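Local coordinates for periplasmic binding protein (Sulfurospirillum deleyianum, PDB 4PAG), which probably serves as the solute-binding protein of an ABC transporter, capturing its substrate in the periplasm, and holds a histidine in this crystal, at residues A148-T153 with V301-Q306; G280-A285 with Y293-E298; S264-T269 with L307-E312; V119-D122 with N126-E129; D156-F161 with L195-G200. All coordinates share one frame; numbering follows the deposited sequence.

Interaction 1: residues A148-T153 with V301-Q306; sequences ANMAQT and VKAFYQ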
# COMPACT_ATOMS: atom_id res chain seq x y z
N ALA A 148 -5.60 -14.20 2.81
CA ALA A 148 -5.85 -13.78 4.17
C ALA A 148 -5.00 -14.55 5.17
O ALA A 148 -4.49 -13.98 6.12
CB ALA A 148 -7.33 -13.94 4.52
N ASN A 149 -4.84 -15.85 4.95
CA ASN A 149 -4.06 -16.68 5.87
C ASN A 149 -2.58 -16.30 5.90
O ASN A 149 -1.99 -16.21 6.97
CB ASN A 149 -4.26 -18.16 5.57
CG ASN A 149 -5.56 -18.69 6.12
OD1 ASN A 149 -5.95 -18.38 7.24
ND2 ASN A 149 -6.26 -19.49 5.33
N MSE A 150 -2.00 -16.05 4.73
CA MSE A 150 -0.60 -15.58 4.65
C MSE A 150 -0.47 -14.21 5.27
O MSE A 150 0.46 -13.95 6.03
CB MSE A 150 -0.03 -15.57 3.23
CG MSE A 150 1.44 -15.15 3.26
SE MSE A 150 2.32 -15.30 1.49
CE MSE A 150 2.66 -17.23 1.57
N ALA A 151 -1.42 -13.33 4.95
CA ALA A 151 -1.48 -12.02 5.57
C ALA A 151 -1.48 -12.14 7.10
O ALA A 151 -0.66 -11.50 7.78
CB ALA A 151 -2.72 -11.26 5.08
N GLN A 152 -2.37 -12.97 7.64
CA GLN A 152 -2.48 -13.13 9.09
C GLN A 152 -1.16 -13.60 9.71
O GLN A 152 -0.70 -13.04 10.72
CB GLN A 152 -3.60 -14.11 9.45
CG GLN A 152 -3.93 -14.15 10.93
CD GLN A 152 -4.52 -12.84 11.41
OE1 GLN A 152 -5.67 -12.53 11.13
NE2 GLN A 152 -3.71 -12.05 12.11
N THR A 153 -0.54 -14.60 9.10
CA THR A 153 0.73 -15.13 9.59
C THR A 153 1.83 -14.07 9.59
O THR A 153 2.51 -13.89 10.60
CB THR A 153 1.19 -16.33 8.75
OG1 THR A 153 0.21 -17.36 8.86
CG2 THR A 153 2.55 -16.86 9.21
N VAL A 301 9.79 -12.59 0.48
CA VAL A 301 9.49 -12.01 -0.83
C VAL A 301 9.08 -13.12 -1.80
O VAL A 301 8.07 -13.00 -2.49
CB VAL A 301 10.69 -11.21 -1.42
CG1 VAL A 301 10.33 -10.62 -2.77
CG2 VAL A 301 11.12 -10.09 -0.47
N LYS A 302 9.86 -14.20 -1.83
CA LYS A 302 9.59 -15.29 -2.77
C LYS A 302 8.23 -15.93 -2.53
O LYS A 302 7.47 -16.11 -3.47
CB LYS A 302 10.70 -16.36 -2.73
CG LYS A 302 11.93 -15.98 -3.54
CD LYS A 302 13.08 -16.95 -3.28
CE LYS A 302 14.25 -16.74 -4.23
NZ LYS A 302 14.30 -17.75 -5.33
N ALA A 303 7.91 -16.23 -1.26
CA ALA A 303 6.63 -16.84 -0.91
C ALA A 303 5.46 -15.90 -1.20
O ALA A 303 4.43 -16.31 -1.72
CB ALA A 303 6.61 -17.25 0.55
N PHE A 304 5.63 -14.63 -0.87
CA PHE A 304 4.58 -13.64 -1.08
C PHE A 304 4.27 -13.47 -2.58
O PHE A 304 3.10 -13.49 -2.99
CB PHE A 304 4.98 -12.31 -0.44
CG PHE A 304 3.92 -11.26 -0.51
CD1 PHE A 304 3.86 -10.41 -1.60
CD2 PHE A 304 2.99 -11.11 0.51
CE1 PHE A 304 2.89 -9.43 -1.68
CE2 PHE A 304 2.02 -10.13 0.44
CZ PHE A 304 1.97 -9.29 -0.66
N TYR A 305 5.31 -13.35 -3.40
CA TYR A 305 5.12 -13.16 -4.83
C TYR A 305 4.52 -14.40 -5.50
O TYR A 305 3.71 -14.28 -6.43
CB TYR A 305 6.42 -12.70 -5.52
CG TYR A 305 6.54 -11.18 -5.54
CD1 TYR A 305 6.72 -10.47 -4.35
CD2 TYR A 305 6.43 -10.46 -6.72
CE1 TYR A 305 6.80 -9.09 -4.36
CE2 TYR A 305 6.51 -9.07 -6.73
CZ TYR A 305 6.69 -8.39 -5.55
OH TYR A 305 6.78 -7.00 -5.53
N GLN A 306 4.88 -15.58 -4.99
CA GLN A 306 4.36 -16.82 -5.54
C GLN A 306 2.85 -16.91 -5.37
O GLN A 306 2.14 -17.19 -6.33
CB GLN A 306 5.02 -18.04 -4.90
CG GLN A 306 4.78 -19.35 -5.66
CD GLN A 306 3.48 -20.04 -5.33
OE1 GLN A 306 2.91 -19.88 -4.24
NE2 GLN A 306 3.00 -20.86 -6.27
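M150, present as selenomethionine, reaches from helix 141-163 to helix 297-309 and meets A303 and F304. Its side chain leaves the backbone with CG anti to N (chi1 -177°) and stays extended at chi2. It then bends at chi3 (-81°), which brings SE and CE against the backbone of the other helix. M150 SE sits 3.8 Å from F304 CA. M150 CE lies 3.8 Å from A303 O and 4.1 Å from the methyl carbon A303 CB.

The selenium stands oblique to the F304 ring. M150 SE is 5.5 Å from the ring centroid and 61° off the ring normal, which makes this an oblique Met-aromatic contact. F304 CD2 is the nearest ring atom, 4.4 Å from M150 SE. The buried ring stacks with F308 one turn on and rests against I278 and L279 of helix 277-288.

Helix 141-163 is probably the long helix that joins the two lobes in binding proteins of this family. M150 thus ties it to a helix near the C-terminus. The CA atoms of M150 and F304 stay 8.0 Å apart, and no hydrogen bond passes between the two segments. One long, polarisable side chain makes the link between the two helices. The side-chain contacts are apolar and probably rest largely on dispersion, with the selenium methyl also lying near a carbonyl oxygen.

Interaction 2: residues G280-A285 with Y293-E298; sequences GAHWIA and YPYKIE
H282, Y293 and Y295 form an aromatic cluster where helix 277-288 faces the turn that leads into helix 297-309. The two helices are close in sequence, and K296 holds the N-cap position of the second. One hydrogen bond crosses the contact, between H282 ND1 and Y293 OH at 2.8 Å. It is bent, at 141°, and either atom could be the donor.

The phenol comes to the edge of the imidazole, near its plane. The two rings meet rim to rim, with centroids 5.9 Å apart and planes at 70°. Neither covers the face of the other. Y293 CG is anti to the backbone N (chi1 -179°), and this extended torsion carries the hydroxyl in to the helix. On the way the ring passes A285, with A285 CB 3.8 Å from Y293 CD1. Y295 CD2 comes to the imidazole edge, 4.2 Å from H282 CE1, though the two rings as a pair are oblique.

Further along, I297 pushes its CD1 methyl against the helix backbone. I297 CD1 is 3.6 Å from W283 N and 3.9 Å from H282 CB. The W283 indole turns elsewhere, to meet W268 edge-to-face. The nearest atoms of the W283 side chain and the bound histidine are about 6 Å apart.

H282 NE2 is hydrogen-bonded to Y154 O of helix 141-163. The imidazole is therefore held through both nitrogens, which should fix its rotation. A buried polar ring is satisfied here, and it links the turn, its own helix and the long helix.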
# COMPACT_ATOMS: atom_id res chain seq x y z
N GLY A 280 5.87 -5.39 2.72
CA GLY A 280 6.63 -4.16 2.86
C GLY A 280 7.02 -3.82 4.28
O GLY A 280 8.12 -3.31 4.52
N ALA A 281 6.13 -4.08 5.24
CA ALA A 281 6.45 -3.82 6.65
C ALA A 281 7.55 -4.76 7.16
O ALA A 281 8.38 -4.36 7.98
CB ALA A 281 5.21 -3.93 7.51
N HIS A 282 7.58 -5.99 6.65
CA HIS A 282 8.69 -6.90 6.96
C HIS A 282 10.00 -6.39 6.37
O HIS A 282 11.04 -6.40 7.05
CB HIS A 282 8.41 -8.32 6.46
CG HIS A 282 7.63 -9.14 7.44
ND1 HIS A 282 8.23 -9.80 8.49
CD2 HIS A 282 6.31 -9.39 7.54
CE1 HIS A 282 7.31 -10.43 9.19
NE2 HIS A 282 6.13 -10.20 8.64
N TRP A 283 9.95 -5.96 5.12
CA TRP A 283 11.12 -5.35 4.48
C TRP A 283 11.64 -4.17 5.30
O TRP A 283 12.85 -4.08 5.58
CB TRP A 283 10.79 -4.93 3.05
CG TRP A 283 11.89 -4.16 2.39
CD1 TRP A 283 13.03 -4.68 1.85
CD2 TRP A 283 11.96 -2.75 2.21
NE1 TRP A 283 13.80 -3.67 1.33
CE2 TRP A 283 13.17 -2.47 1.54
CE3 TRP A 283 11.12 -1.68 2.54
CZ2 TRP A 283 13.56 -1.18 1.20
CZ3 TRP A 283 11.51 -0.40 2.20
CH2 TRP A 283 12.72 -0.16 1.53
N ILE A 284 10.74 -3.27 5.70
CA ILE A 284 11.11 -2.16 6.59
C ILE A 284 11.74 -2.66 7.91
O ILE A 284 12.79 -2.15 8.34
CB ILE A 284 9.90 -1.25 6.92
CG1 ILE A 284 9.45 -0.47 5.68
CG2 ILE A 284 10.25 -0.26 8.02
CD1 ILE A 284 8.07 0.13 5.82
N ALA A 285 11.12 -3.65 8.55
CA ALA A 285 11.66 -4.20 9.81
C ALA A 285 13.08 -4.73 9.64
O ALA A 285 13.95 -4.53 10.51
CB ALA A 285 10.74 -5.29 10.35
N TYR A 293 16.15 -8.63 13.49
CA TYR A 293 15.08 -9.18 12.65
C TYR A 293 15.34 -10.66 12.39
O TYR A 293 16.34 -11.00 11.79
CB TYR A 293 14.97 -8.40 11.34
CG TYR A 293 13.87 -8.89 10.43
CD1 TYR A 293 12.54 -8.57 10.67
CD2 TYR A 293 14.16 -9.67 9.32
CE1 TYR A 293 11.53 -9.02 9.83
CE2 TYR A 293 13.16 -10.12 8.48
CZ TYR A 293 11.85 -9.79 8.74
OH TYR A 293 10.88 -10.26 7.90
N PRO A 294 14.44 -11.55 12.84
CA PRO A 294 14.75 -12.97 12.86
C PRO A 294 14.37 -13.79 11.62
O PRO A 294 14.62 -14.99 11.60
CB PRO A 294 13.93 -13.47 14.06
CG PRO A 294 12.71 -12.64 13.99
CD PRO A 294 13.15 -11.28 13.50
N TYR A 295 13.78 -13.17 10.60
CA TYR A 295 13.36 -13.90 9.40
C TYR A 295 14.30 -13.67 8.22
O TYR A 295 15.18 -12.81 8.28
CB TYR A 295 11.92 -13.52 9.03
CG TYR A 295 10.96 -13.77 10.17
CD1 TYR A 295 10.63 -15.07 10.55
CD2 TYR A 295 10.43 -12.71 10.91
CE1 TYR A 295 9.77 -15.32 11.61
CE2 TYR A 295 9.57 -12.95 11.98
CZ TYR A 295 9.25 -14.25 12.32
OH TYR A 295 8.41 -14.48 13.37
N LYS A 296 14.13 -14.47 7.18
CA LYS A 296 14.89 -14.30 5.94
C LYS A 296 13.99 -13.57 4.96
O LYS A 296 13.05 -14.14 4.40
CB LYS A 296 15.34 -15.66 5.40
CG LYS A 296 16.28 -16.37 6.37
CD LYS A 296 16.05 -17.87 6.46
CE LYS A 296 17.01 -18.66 5.59
NZ LYS A 296 17.14 -20.07 6.08
N ILE A 297 14.27 -12.28 4.78
CA ILE A 297 13.41 -11.40 4.00
C ILE A 297 13.29 -11.88 2.56
O ILE A 297 12.19 -11.88 2.00
CB ILE A 297 13.85 -9.91 4.10
CG1 ILE A 297 12.82 -8.99 3.45
CG2 ILE A 297 15.24 -9.67 3.51
CD1 ILE A 297 11.45 -9.05 4.10
N GLU A 298 14.39 -12.33 1.97
CA GLU A 298 14.35 -12.82 0.59
C GLU A 298 13.40 -14.01 0.41
O GLU A 298 12.76 -14.13 -0.63
CB GLU A 298 15.76 -13.14 0.05
CG GLU A 298 16.49 -14.30 0.73
CD GLU A 298 17.17 -13.94 2.05
OE1 GLU A 298 17.06 -12.79 2.53
OE2 GLU A 298 17.83 -14.83 2.62

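Interaction 3: residues S264-T269 with L307-E312; sequences SPFNWT and LFFGVE
F309 sets its outer ring atoms CE1 and CZ against P265 and F266. P265 CG is 3.7 Å from F309 CE1, and P265 CD lies over one face of that ring, offset toward the rim. F266 takes the edge, with F266 CD2 3.8 Å from F309 CZ. The pair is an offset edge-to-face contact, the edge of F309 toward the face of F266, with centroids 5.6 Å apart and planes at 64°. F309 CG is anti to the carbonyl carbon (chi1 -67°), which places the ring toward the loop.

A cis peptide bond precedes P265 and turns the loop. The F266 ring is stacked with F32, from helix 28-37. N267 OD1 accepts from T269 N at 3.0 Å and makes an Asx turn. S264 O is probably hydrogen-bonded to Y305 OH of helix 297-309. G310 is the first residue to leave helical angles, with a positive phi that suits glycine. The loop follows strand 258-260. V261 and K263, just before this segment, line the histidine pocket, but the nearest atoms of P265 and the ligand are about 11 Å apart.

No hydrogen bond joins F309 to the loop. Its grip is apolar and aromatic, which should hold the ring's orientation without any polar partner.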
# COMPACT_ATOMS: atom_id res chain seq x y z
N SER A 264 7.83 -2.79 -7.83
CA SER A 264 7.46 -3.72 -8.90
C SER A 264 6.64 -4.91 -8.39
O SER A 264 7.15 -5.72 -7.62
CB SER A 264 8.73 -4.23 -9.60
OG SER A 264 9.47 -3.14 -10.14
N PRO A 265 5.37 -5.02 -8.83
CA PRO A 265 4.61 -4.15 -9.72
C PRO A 265 3.81 -3.06 -8.99
O PRO A 265 3.33 -2.11 -9.62
CB PRO A 265 3.65 -5.12 -10.39
CG PRO A 265 3.32 -6.07 -9.28
CD PRO A 265 4.61 -6.25 -8.53
N PHE A 266 3.64 -3.22 -7.68
CA PHE A 266 2.96 -2.25 -6.84
C PHE A 266 3.94 -1.81 -5.75
O PHE A 266 4.76 -2.61 -5.28
CB PHE A 266 1.74 -2.86 -6.15
CG PHE A 266 0.71 -3.47 -7.06
CD1 PHE A 266 0.45 -2.96 -8.34
CD2 PHE A 266 -0.08 -4.51 -6.59
CE1 PHE A 266 -0.54 -3.53 -9.13
CE2 PHE A 266 -1.08 -5.07 -7.37
CZ PHE A 266 -1.31 -4.57 -8.65
N ASN A 267 3.83 -0.56 -5.33
CA ASN A 267 4.70 -0.03 -4.28
C ASN A 267 4.56 -0.81 -2.97
O ASN A 267 3.44 -1.12 -2.54
CB ASN A 267 4.36 1.44 -4.05
CG ASN A 267 5.47 2.20 -3.34
OD1 ASN A 267 5.68 2.04 -2.13
ND2 ASN A 267 6.16 3.05 -4.09
N TRP A 268 5.69 -1.13 -2.35
CA TRP A 268 5.70 -1.94 -1.13
C TRP A 268 5.19 -1.20 0.11
O TRP A 268 4.81 -1.86 1.07
CB TRP A 268 7.11 -2.51 -0.85
CG TRP A 268 7.50 -3.67 -1.72
CD1 TRP A 268 6.95 -4.02 -2.92
CD2 TRP A 268 8.55 -4.61 -1.47
NE1 TRP A 268 7.57 -5.13 -3.42
CE2 TRP A 268 8.56 -5.51 -2.56
CE3 TRP A 268 9.48 -4.78 -0.44
CZ2 TRP A 268 9.47 -6.57 -2.64
CZ3 TRP A 268 10.37 -5.83 -0.52
CH2 TRP A 268 10.36 -6.70 -1.61
N THR A 269 5.18 0.13 0.11
CA THR A 269 4.80 0.87 1.34
C THR A 269 3.77 2.00 1.22
O THR A 269 3.13 2.33 2.22
CB THR A 269 6.05 1.41 2.10
OG1 THR A 269 6.59 2.55 1.43
CG2 THR A 269 7.12 0.34 2.21
N LEU A 307 2.38 -16.63 -4.17
CA LEU A 307 0.96 -16.76 -3.84
C LEU A 307 0.15 -15.59 -4.38
O LEU A 307 -0.87 -15.79 -5.06
CB LEU A 307 0.76 -16.89 -2.33
CG LEU A 307 -0.69 -16.96 -1.84
CD1 LEU A 307 -1.39 -18.20 -2.39
CD2 LEU A 307 -0.76 -16.95 -0.32
N PHE A 308 0.60 -14.37 -4.10
CA PHE A 308 -0.16 -13.17 -4.49
C PHE A 308 -0.16 -12.89 -5.99
O PHE A 308 -1.18 -12.50 -6.54
CB PHE A 308 0.28 -11.93 -3.69
CG PHE A 308 -0.28 -11.87 -2.30
CD1 PHE A 308 0.23 -12.68 -1.31
CD2 PHE A 308 -1.37 -11.06 -2.01
CE1 PHE A 308 -0.31 -12.66 -0.03
CE2 PHE A 308 -1.91 -11.03 -0.74
CZ PHE A 308 -1.38 -11.84 0.26
N PHE A 309 0.98 -13.11 -6.65
CA PHE A 309 1.12 -12.77 -8.07
C PHE A 309 1.28 -13.98 -8.99
O PHE A 309 1.18 -13.84 -10.20
CB PHE A 309 2.29 -11.79 -8.26
CG PHE A 309 2.05 -10.44 -7.64
CD1 PHE A 309 1.16 -9.55 -8.24
CD2 PHE A 309 2.68 -10.07 -6.46
CE1 PHE A 309 0.92 -8.31 -7.67
CE2 PHE A 309 2.43 -8.82 -5.89
CZ PHE A 309 1.55 -7.94 -6.49
N GLY A 310 1.51 -15.16 -8.42
CA GLY A 310 1.75 -16.35 -9.24
C GLY A 310 3.08 -16.29 -9.96
O GLY A 310 3.22 -16.85 -11.05
N VAL A 311 4.06 -15.62 -9.36
CA VAL A 311 5.34 -15.35 -10.01
C VAL A 311 6.49 -15.94 -9.20
O VAL A 311 6.57 -15.74 -7.99
CB VAL A 311 5.56 -13.84 -10.18
CG1 VAL A 311 6.98 -13.55 -10.67
CG2 VAL A 311 4.55 -13.27 -11.16
N GLU A 312 7.36 -16.68 -9.88
CA GLU A 312 8.56 -17.26 -9.28
C GLU A 312 9.70 -16.30 -9.50
O GLU A 312 9.92 -15.85 -10.62
CB GLU A 312 8.91 -18.57 -9.97
CG GLU A 312 7.87 -19.65 -9.79
CD GLU A 312 7.91 -20.25 -8.40
OE1 GLU A 312 8.94 -20.11 -7.71
OE2 GLU A 312 6.90 -20.88 -8.02

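Interaction 4: residues V119-D122 with N126-E129; sequences VNID and NYPE
Y127 and N126 bring two flat groups to the loop at 120-121. The phenol ring of Y127 meets I121 obliquely, with I121 CG2 3.7 Å from Y127 CE1. The isoleucine also comes near the hydroxyl end, where I121 CB is 3.9 Å from Y127 OH. I121 CG1 stands between the backbone N and the carbonyl carbon (chi1 51°), with CG2 beside the N. That torsion turns CG2 toward Y127 CE1, and the two side chains cross at a slant. I121 CD1 also lies 3.9 Å from Y127 OH.

The amide of N126 donates through ND2, with the acceptor near its plane. N126 ND2 lies 3.1 Å from N120 O, with an angle of 156° at the hydrogen. Seen from N120, the donor stands above the carbonyl plane and not on a lone pair. The side-chain amides of N120 and N126 are nearly perpendicular, at 87°, and are not bonded to each other. N120 OD1 turns instead to the chain two residues on, where D122 N gives it a weak hydrogen bond at 3.5 Å.

The contact closes a short loop between a strand and a helix. One polar bond holds its outer side, and I121 and Y127 fill its buried side.

Strand 116-119 leads into this loop and helix 127-138 leaves it. I121 touches V130 of that helix and P29 of helix 28-37. Y127 reaches M33 of helix 28-37, while P128 packs on A151, Q152 and L155 of helix 141-163.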
# COMPACT_ATOMS: atom_id res chain seq x y z
N VAL A 119 -14.45 -0.63 2.67
CA VAL A 119 -13.59 -1.47 3.49
C VAL A 119 -12.54 -0.61 4.20
O VAL A 119 -11.99 0.33 3.63
CB VAL A 119 -12.92 -2.59 2.67
CG1 VAL A 119 -13.98 -3.48 2.03
CG2 VAL A 119 -12.00 -2.03 1.60
N ASN A 120 -12.27 -0.96 5.45
CA ASN A 120 -11.36 -0.21 6.30
C ASN A 120 -9.98 -0.86 6.31
O ASN A 120 -9.77 -1.87 6.98
CB ASN A 120 -11.94 -0.12 7.71
CG ASN A 120 -11.15 0.83 8.60
OD1 ASN A 120 -10.02 1.19 8.29
ND2 ASN A 120 -11.75 1.25 9.69
N ILE A 121 -9.04 -0.27 5.59
CA ILE A 121 -7.71 -0.87 5.41
C ILE A 121 -6.57 -0.03 5.99
O ILE A 121 -5.40 -0.32 5.74
CB ILE A 121 -7.42 -1.10 3.92
CG1 ILE A 121 -7.69 0.17 3.11
CG2 ILE A 121 -8.28 -2.24 3.41
CD1 ILE A 121 -7.00 0.21 1.77
N ASP A 122 -6.90 0.99 6.77
CA ASP A 122 -5.86 1.88 7.27
C ASP A 122 -4.91 1.17 8.23
O ASP A 122 -3.69 1.32 8.13
CB ASP A 122 -6.49 3.12 7.89
CG ASP A 122 -7.02 4.11 6.84
OD1 ASP A 122 -6.80 3.91 5.62
OD2 ASP A 122 -7.65 5.09 7.25
N ASN A 126 -5.91 -5.20 9.62
CA ASN A 126 -7.23 -5.50 9.05
C ASN A 126 -7.22 -6.27 7.71
O ASN A 126 -8.27 -6.73 7.27
CB ASN A 126 -8.04 -4.22 8.82
CG ASN A 126 -8.42 -3.52 10.11
OD1 ASN A 126 -8.25 -4.04 11.21
ND2 ASN A 126 -8.95 -2.31 9.97
N TYR A 127 -6.06 -6.42 7.06
CA TYR A 127 -6.06 -7.05 5.73
C TYR A 127 -6.67 -8.46 5.67
O TYR A 127 -7.42 -8.75 4.75
CB TYR A 127 -4.68 -6.98 5.07
CG TYR A 127 -4.45 -5.63 4.40
CD1 TYR A 127 -5.25 -5.22 3.34
CD2 TYR A 127 -3.46 -4.77 4.85
CE1 TYR A 127 -5.07 -3.98 2.74
CE2 TYR A 127 -3.27 -3.53 4.26
CZ TYR A 127 -4.08 -3.13 3.21
OH TYR A 127 -3.88 -1.89 2.62
N PRO A 128 -6.38 -9.34 6.65
CA PRO A 128 -6.99 -10.67 6.57
C PRO A 128 -8.53 -10.63 6.52
O PRO A 128 -9.13 -11.25 5.64
CB PRO A 128 -6.49 -11.37 7.83
CG PRO A 128 -5.19 -10.68 8.15
CD PRO A 128 -5.42 -9.24 7.77
N GLU A 129 -9.16 -9.91 7.43
CA GLU A 129 -10.62 -9.84 7.42
C GLU A 129 -11.18 -9.15 6.17
O GLU A 129 -12.22 -9.55 5.65
CB GLU A 129 -11.16 -9.23 8.71
CG GLU A 129 -11.21 -10.24 9.85
CD GLU A 129 -12.14 -11.42 9.56
OE1 GLU A 129 -13.34 -11.19 9.28
OE2 GLU A 129 -11.67 -12.57 9.60

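Interaction 5: residues D156-F161 with L195-G200; sequences DELKTF and LALAGG
D156 O accepts two bonds from T160, in the turn of helix 141-163 that sends L158 across to L197 and A198. The partner segment is the end of helix 193-197, closed by a Schellman motif. T160 N lies 3.0 Å from D156 O and T160 OG1 3.1 Å from it. The two donors approach from opposite faces of the carbonyl plane.

In the Schellman motif, G200 N bonds to L195 O at 3.0 Å, and G199 N bonds to A196 O at 3.0 Å. G199 has positive phi, as the motif requires. The helix end therefore turns sharply beside the long helix.

L158 alone carries the contact from its side. With CG anti to the backbone N (chi1 -174°), L158 carries CD2 out to L197 O. The same leucine touches A281 and A285 of helix 277-288, and A198 touches I284 there. Three helices thus meet around L158. E157, next to it in sequence, forms a salt bridge with K300.

No hydrogen bond crosses between the segments. L158 CD2 is 4.3 Å from A198 CA. It meets L197 CG at 4.1 Å and comes 3.7 Å from L197 O.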
# COMPACT_ATOMS: atom_id res chain seq x y z
N ASP A 156 1.09 -11.34 12.22
CA ASP A 156 1.29 -11.85 13.59
C ASP A 156 2.78 -11.98 13.92
O ASP A 156 3.21 -11.62 15.02
CB ASP A 156 0.60 -13.21 13.78
CG ASP A 156 -0.92 -13.10 13.81
OD1 ASP A 156 -1.45 -11.97 13.88
OD2 ASP A 156 -1.59 -14.16 13.77
N GLU A 157 3.56 -12.49 12.98
CA GLU A 157 5.01 -12.60 13.16
C GLU A 157 5.64 -11.24 13.42
O GLU A 157 6.51 -11.10 14.28
CB GLU A 157 5.68 -13.20 11.93
CG GLU A 157 5.45 -14.69 11.75
CD GLU A 157 5.92 -15.18 10.40
OE1 GLU A 157 6.12 -14.34 9.48
OE2 GLU A 157 6.09 -16.40 10.25
N LEU A 158 5.24 -10.25 12.63
CA LEU A 158 5.77 -8.91 12.76
C LEU A 158 5.37 -8.28 14.10
O LEU A 158 6.21 -7.66 14.76
CB LEU A 158 5.33 -8.01 11.60
CG LEU A 158 5.95 -6.61 11.59
CD1 LEU A 158 7.47 -6.67 11.44
CD2 LEU A 158 5.34 -5.79 10.46
N LYS A 159 4.11 -8.45 14.48
CA LYS A 159 3.61 -7.93 15.76
C LYS A 159 4.37 -8.48 16.95
O LYS A 159 4.74 -7.75 17.87
CB LYS A 159 2.12 -8.25 15.92
CG LYS A 159 1.48 -7.57 17.12
CD LYS A 159 0.01 -7.93 17.27
CE LYS A 159 -0.64 -7.04 18.32
NZ LYS A 159 -1.88 -7.63 18.89
N THR A 160 4.61 -9.79 16.93
CA THR A 160 5.35 -10.45 17.99
C THR A 160 6.80 -9.96 18.02
O THR A 160 7.33 -9.66 19.09
CB THR A 160 5.27 -11.97 17.84
OG1 THR A 160 3.90 -12.36 17.97
CG2 THR A 160 6.08 -12.67 18.92
N PHE A 161 7.44 -9.84 16.86
CA PHE A 161 8.80 -9.30 16.80
C PHE A 161 8.89 -7.85 17.33
O PHE A 161 9.74 -7.54 18.16
CB PHE A 161 9.39 -9.37 15.39
CG PHE A 161 10.67 -8.61 15.24
CD1 PHE A 161 11.81 -9.03 15.90
CD2 PHE A 161 10.72 -7.43 14.50
CE1 PHE A 161 12.99 -8.32 15.79
CE2 PHE A 161 11.89 -6.71 14.40
CZ PHE A 161 13.03 -7.16 15.05
N LEU A 195 5.68 1.89 8.42
CA LEU A 195 6.92 2.26 9.11
C LEU A 195 6.76 2.12 10.62
O LEU A 195 7.66 1.63 11.31
CB LEU A 195 7.34 3.68 8.73
CG LEU A 195 7.69 3.86 7.24
CD1 LEU A 195 7.49 5.30 6.79
CD2 LEU A 195 9.13 3.45 7.01
N ALA A 196 5.61 2.54 11.14
CA ALA A 196 5.30 2.37 12.56
C ALA A 196 5.00 0.91 12.90
O ALA A 196 5.38 0.42 13.96
CB ALA A 196 4.12 3.25 12.94
N LEU A 197 4.31 0.22 11.99
CA LEU A 197 3.98 -1.20 12.19
C LEU A 197 5.24 -2.07 12.26
O LEU A 197 5.27 -3.10 12.95
CB LEU A 197 3.09 -1.69 11.06
CG LEU A 197 2.38 -3.02 11.28
CD1 LEU A 197 1.33 -2.88 12.37
CD2 LEU A 197 1.75 -3.50 9.98
N ALA A 198 6.28 -1.65 11.55
CA ALA A 198 7.56 -2.33 11.55
C ALA A 198 8.44 -2.01 12.77
O ALA A 198 9.54 -2.51 12.86
CB ALA A 198 8.31 -1.99 10.27
N GLY A 199 7.95 -1.17 13.68
CA GLY A 199 8.69 -0.83 14.89
C GLY A 199 9.54 0.43 14.77
O GLY A 199 10.46 0.63 15.56
N GLY A 200 9.24 1.27 13.80
CA GLY A 200 9.97 2.51 13.62
C GLY A 200 9.51 3.61 14.55
O GLY A 200 8.33 3.68 14.93

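How the interactions relate
Along the chain, interaction 4 closes first, at the start of helix 127-138, and interaction 5 closes next. Interaction 2 lies within the spans of both 1 and 3, whose segments alternate. Helix 141-163 supplies one segment each to interactions 1 and 5, whose centres are about 16 Å apart. Helix 297-309 serves interactions 1, 2 and 3. The centres of 1 and 3 are about 10 Å apart, and Y305 OH probably also bonds to W268 NE1. Interactions 2 and 5, also about 10 Å apart between centres, touch through A198, L158 and E157. Interactions 1 and 4 touch as well. Helix 141-163, probably the connector between lobes, is thus held at several points in its middle and later turns.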